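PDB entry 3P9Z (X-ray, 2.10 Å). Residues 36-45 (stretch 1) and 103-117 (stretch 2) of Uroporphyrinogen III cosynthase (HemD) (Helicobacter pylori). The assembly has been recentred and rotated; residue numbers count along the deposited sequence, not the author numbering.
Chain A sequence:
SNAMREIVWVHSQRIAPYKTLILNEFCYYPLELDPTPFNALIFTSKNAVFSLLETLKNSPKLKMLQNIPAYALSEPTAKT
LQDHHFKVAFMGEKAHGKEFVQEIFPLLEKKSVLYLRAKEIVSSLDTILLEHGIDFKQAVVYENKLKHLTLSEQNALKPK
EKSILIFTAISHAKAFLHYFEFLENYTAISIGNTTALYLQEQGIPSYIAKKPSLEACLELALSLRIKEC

Stretch 1, residues 36-45: TPFNALIFTS
Stretch 2 103-117: EIFPLLEKKSVLYLR

A side chain stands in for a backbone carbonyl where this parallel pair begins: Asn-39, just ahead of strand 40-43, accepts a hydrogen bond from Ser-112 N through its own OD1 (2.9 Å). The residue (phi/psi -112/10, chi1 p, chi2 3°) curls its amide toward the neighbouring backbone, while Ser-112 O receives Ala-40 N at 3.3 Å and, weakly, Asn-39 N at 3.1 Å.

Beyond this point the pairing illustrates the regular parallel ladder, in which one strand's alternate residues bond to residues flanking their partner. Strand 40-43 and the strand that carries Val-113 to Arg-117 run the same way, their axes 29° apart and 4.6 Å at closest approach, with extended phi/psi such as -134/139 at Ile-42 and -113/116 at Leu-114. Ala-40 pairs with Val-113, Leu-41 with Leu-114 and Ile-42 with Tyr-115, at CA-CA distances of 4.7, 4.7 and 4.8 Å. Leu-114 N donates to Ala-40 O (2.9 Å), Ile-42 N to Leu-114 O (2.9 Å), and Leu-116 N to Ile-42 O (3.1 Å). Past the last rung, a water accepts from Thr-44 N (2.8 Å) and donates to Leu-116 O (2.6 Å), bridging backbones that have separated.

Side chains alternate between two faces. On that of Ala-40, Ile-42, Val-113 and Tyr-115, Ile-42 (t, t) packs CG2 on Val-113 CG1 at 3.4 Å; its CD1 extends to Leu-108 CD1 and Ile-104 CD1, each 3.9 Å away, joining the sheet to the weakly bonded helix near 105-108. A type II turn, Leu-108 to Lys-111, leads into the strand. On the other face, Leu-41 CD2 (m, t) meets Leu-114 CB at 3.9 Å, and Phe-43 CZ (chi1 m) reaches Leu-116 CD1 at 3.3 Å. Before the strand, Phe-38 (chi1 m, chi2 -82°) offers a ring face to Leu-114 CB, which lies 3.8 Å from Phe-38 CG.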

# COMPACT_ATOMS: atom_id res chain seq x y z
N THR A 36 22.88 -12.76 4.43
CA THR A 36 24.28 -12.54 4.84
C THR A 36 25.07 -11.44 4.08
O THR A 36 25.78 -10.67 4.71
CB THR A 36 25.08 -13.89 4.86
OG1 THR A 36 24.40 -14.83 5.71
CG2 THR A 36 26.51 -13.69 5.38
N PRO A 37 24.95 -11.36 2.73
CA PRO A 37 25.69 -10.32 2.00
C PRO A 37 25.25 -8.87 2.22
O PRO A 37 25.93 -7.95 1.74
CB PRO A 37 25.44 -10.68 0.53
CG PRO A 37 25.03 -12.12 0.55
CD PRO A 37 24.28 -12.29 1.81
N PHE A 38 24.15 -8.64 2.94
CA PHE A 38 23.56 -7.29 3.00
C PHE A 38 23.75 -6.55 4.32
O PHE A 38 23.50 -7.12 5.40
CB PHE A 38 22.06 -7.33 2.64
CG PHE A 38 21.79 -8.03 1.34
CD1 PHE A 38 21.93 -7.36 0.13
CD2 PHE A 38 21.40 -9.38 1.33
CE1 PHE A 38 21.70 -8.03 -1.07
CE2 PHE A 38 21.16 -10.06 0.14
CZ PHE A 38 21.32 -9.39 -1.07
N ASN A 39 24.14 -5.28 4.24
CA ASN A 39 24.22 -4.44 5.45
C ASN A 39 23.19 -3.30 5.49
O ASN A 39 23.26 -2.41 6.35
CB ASN A 39 25.65 -3.88 5.66
CG ASN A 39 26.21 -3.15 4.43
OD1 ASN A 39 25.53 -2.99 3.40
ND2 ASN A 39 27.46 -2.70 4.54
N ALA A 40 22.24 -3.33 4.56
CA ALA A 40 21.11 -2.41 4.56
C ALA A 40 19.89 -3.05 3.95
O ALA A 40 19.97 -3.75 2.93
CB ALA A 40 21.46 -1.12 3.78
N LEU A 41 18.74 -2.81 4.57
CA LEU A 41 17.47 -3.21 3.99
C LEU A 41 16.70 -1.95 3.63
O LEU A 41 16.85 -0.90 4.28
CB LEU A 41 16.64 -4.00 5.00
CG LEU A 41 17.23 -5.20 5.75
CD1 LEU A 41 16.22 -5.65 6.78
CD2 LEU A 41 17.63 -6.37 4.82
N ILE A 42 15.86 -2.04 2.61
CA ILE A 42 14.96 -0.95 2.32
C ILE A 42 13.54 -1.44 2.07
O ILE A 42 13.32 -2.48 1.43
CB ILE A 42 15.52 -0.01 1.21
CG1 ILE A 42 14.62 1.23 1.03
CG2 ILE A 42 15.78 -0.75 -0.11
CD1 ILE A 42 15.32 2.35 0.35
N PHE A 43 12.58 -0.69 2.62
CA PHE A 43 11.16 -0.96 2.53
C PHE A 43 10.45 0.29 2.02
O PHE A 43 10.84 1.41 2.37
CB PHE A 43 10.59 -1.30 3.92
CG PHE A 43 11.20 -2.52 4.56
CD1 PHE A 43 12.42 -2.45 5.23
CD2 PHE A 43 10.54 -3.75 4.50
CE1 PHE A 43 12.99 -3.59 5.84
CE2 PHE A 43 11.09 -4.89 5.11
CZ PHE A 43 12.31 -4.82 5.78
N THR A 44 9.42 0.09 1.20
CA THR A 44 8.54 1.18 0.78
C THR A 44 7.14 1.00 1.37
O THR A 44 6.36 1.93 1.40
CB THR A 44 8.38 1.23 -0.75
OG1 THR A 44 7.93 -0.05 -1.20
CG2 THR A 44 9.68 1.56 -1.43
N SER A 45 6.82 -0.21 1.84
CA SER A 45 5.48 -0.48 2.41
C SER A 45 5.55 -1.24 3.74
O SER A 45 6.42 -2.10 3.92
CB SER A 45 4.64 -1.29 1.41
OG SER A 45 3.48 -1.81 2.04
N GLU A 103 17.17 11.86 -0.40
CA GLU A 103 18.10 12.18 0.59
C GLU A 103 18.53 11.04 1.45
O GLU A 103 19.49 11.16 2.15
CB GLU A 103 17.50 13.29 1.39
CG GLU A 103 18.14 13.49 2.66
CD GLU A 103 17.13 13.68 3.69
OE1 GLU A 103 17.30 14.59 4.48
OE2 GLU A 103 16.17 12.92 3.68
N ILE A 104 17.87 9.90 1.36
CA ILE A 104 18.48 8.75 1.97
C ILE A 104 19.41 8.05 1.01
O ILE A 104 20.15 7.19 1.38
CB ILE A 104 17.49 7.74 2.61
CG1 ILE A 104 16.78 6.95 1.57
CG2 ILE A 104 16.51 8.41 3.46
CD1 ILE A 104 16.48 5.68 2.05
N PHE A 105 19.38 8.43 -0.24
CA PHE A 105 20.17 7.71 -1.20
C PHE A 105 21.66 7.80 -0.94
O PHE A 105 22.38 6.86 -1.15
CB PHE A 105 19.79 8.12 -2.61
CG PHE A 105 18.39 7.80 -2.93
CD1 PHE A 105 17.97 6.51 -2.91
CD2 PHE A 105 17.50 8.78 -3.20
CE1 PHE A 105 16.70 6.21 -3.17
CE2 PHE A 105 16.24 8.49 -3.48
CZ PHE A 105 15.81 7.21 -3.46
N PRO A 106 22.10 8.93 -0.46
CA PRO A 106 23.49 9.11 -0.07
C PRO A 106 23.88 8.22 1.07
O PRO A 106 24.98 7.81 1.14
CB PRO A 106 23.53 10.55 0.35
CG PRO A 106 22.46 11.16 -0.39
CD PRO A 106 21.38 10.19 -0.41
N LEU A 107 22.96 7.93 1.95
CA LEU A 107 23.23 7.04 3.08
C LEU A 107 23.38 5.60 2.60
O LEU A 107 23.95 4.77 3.30
CB LEU A 107 22.12 7.11 4.13
CG LEU A 107 21.71 8.48 4.70
CD1 LEU A 107 20.55 8.30 5.66
CD2 LEU A 107 22.85 9.21 5.39
N LEU A 108 22.87 5.33 1.40
CA LEU A 108 22.91 3.98 0.83
C LEU A 108 24.10 3.75 -0.09
O LEU A 108 24.38 2.61 -0.50
CB LEU A 108 21.60 3.67 0.10
CG LEU A 108 20.30 3.69 0.90
CD1 LEU A 108 19.13 3.24 0.01
CD2 LEU A 108 20.40 2.84 2.17
N GLU A 109 24.80 4.83 -0.43
CA GLU A 109 26.00 4.73 -1.25
C GLU A 109 27.01 3.88 -0.49
O GLU A 109 27.14 4.00 0.73
CB GLU A 109 26.57 6.12 -1.56
N LYS A 110 27.71 3.01 -1.21
CA LYS A 110 28.71 2.10 -0.64
C LYS A 110 28.12 0.99 0.25
O LYS A 110 28.88 0.30 0.94
CB LYS A 110 29.79 2.88 0.13
CG LYS A 110 30.21 4.21 -0.50
CD LYS A 110 31.60 4.17 -1.08
CE LYS A 110 32.38 5.39 -0.61
NZ LYS A 110 33.56 5.64 -1.46
N LYS A 111 26.80 0.79 0.19
CA LYS A 111 26.14 -0.28 0.94
C LYS A 111 25.65 -1.42 0.02
O LYS A 111 25.36 -1.17 -1.14
CB LYS A 111 24.93 0.25 1.72
CG LYS A 111 25.21 1.39 2.72
CD LYS A 111 26.10 0.97 3.87
CE LYS A 111 26.28 2.12 4.86
NZ LYS A 111 25.56 1.82 6.12
N SER A 112 25.54 -2.64 0.56
CA SER A 112 24.83 -3.75 -0.10
C SER A 112 23.40 -3.80 0.41
O SER A 112 23.16 -4.18 1.55
CB SER A 112 25.50 -5.08 0.21
OG SER A 112 26.68 -5.21 -0.55
N VAL A 113 22.46 -3.43 -0.46
CA VAL A 113 21.07 -3.19 -0.08
C VAL A 113 20.11 -4.30 -0.55
O VAL A 113 20.18 -4.79 -1.69
CB VAL A 113 20.57 -1.83 -0.65
CG1 VAL A 113 19.13 -1.55 -0.20
CG2 VAL A 113 21.50 -0.68 -0.25
N LEU A 114 19.23 -4.71 0.34
CA LEU A 114 18.19 -5.66 0.01
C LEU A 114 16.86 -4.94 0.09
O LEU A 114 16.47 -4.46 1.16
CB LEU A 114 18.20 -6.84 0.98
CG LEU A 114 17.12 -7.91 0.75
CD1 LEU A 114 17.17 -8.53 -0.68
CD2 LEU A 114 17.27 -8.99 1.79
N TYR A 115 16.20 -4.85 -1.05
CA TYR A 115 14.88 -4.23 -1.14
C TYR A 115 13.78 -5.28 -1.01
O TYR A 115 13.62 -6.12 -1.88
CB TYR A 115 14.78 -3.50 -2.49
CG TYR A 115 13.45 -2.86 -2.79
CD1 TYR A 115 12.65 -2.32 -1.77
CD2 TYR A 115 13.01 -2.74 -4.11
CE1 TYR A 115 11.42 -1.70 -2.07
CE2 TYR A 115 11.80 -2.12 -4.42
CZ TYR A 115 11.01 -1.61 -3.40
OH TYR A 115 9.80 -1.00 -3.73
N LEU A 116 13.02 -5.22 0.08
CA LEU A 116 11.91 -6.15 0.28
C LEU A 116 10.65 -5.51 -0.29
O LEU A 116 10.18 -4.48 0.22
CB LEU A 116 11.78 -6.55 1.76
CG LEU A 116 13.17 -7.13 2.16
CD1 LEU A 116 13.63 -6.82 3.56
CD2 LEU A 116 13.38 -8.62 1.85
N ARG A 117 10.13 -6.09 -1.36
CA ARG A 117 9.21 -5.36 -2.23
C ARG A 117 7.93 -6.11 -2.61
O ARG A 117 7.80 -7.33 -2.39
CB ARG A 117 9.96 -4.92 -3.49
CG ARG A 117 10.40 -6.08 -4.38
CD ARG A 117 10.63 -5.65 -5.83
NE ARG A 117 9.42 -5.09 -6.46
CZ ARG A 117 9.42 -4.24 -7.49
NH1 ARG A 117 10.56 -3.82 -8.04
NH2 ARG A 117 8.27 -3.81 -7.98
O HOH W 1 27.32 -8.01 -0.55
O HOH W 2 24.70 -0.59 7.29
O HOH W 3 29.02 -1.82 2.22
O HOH W 4 8.50 -2.51 0.57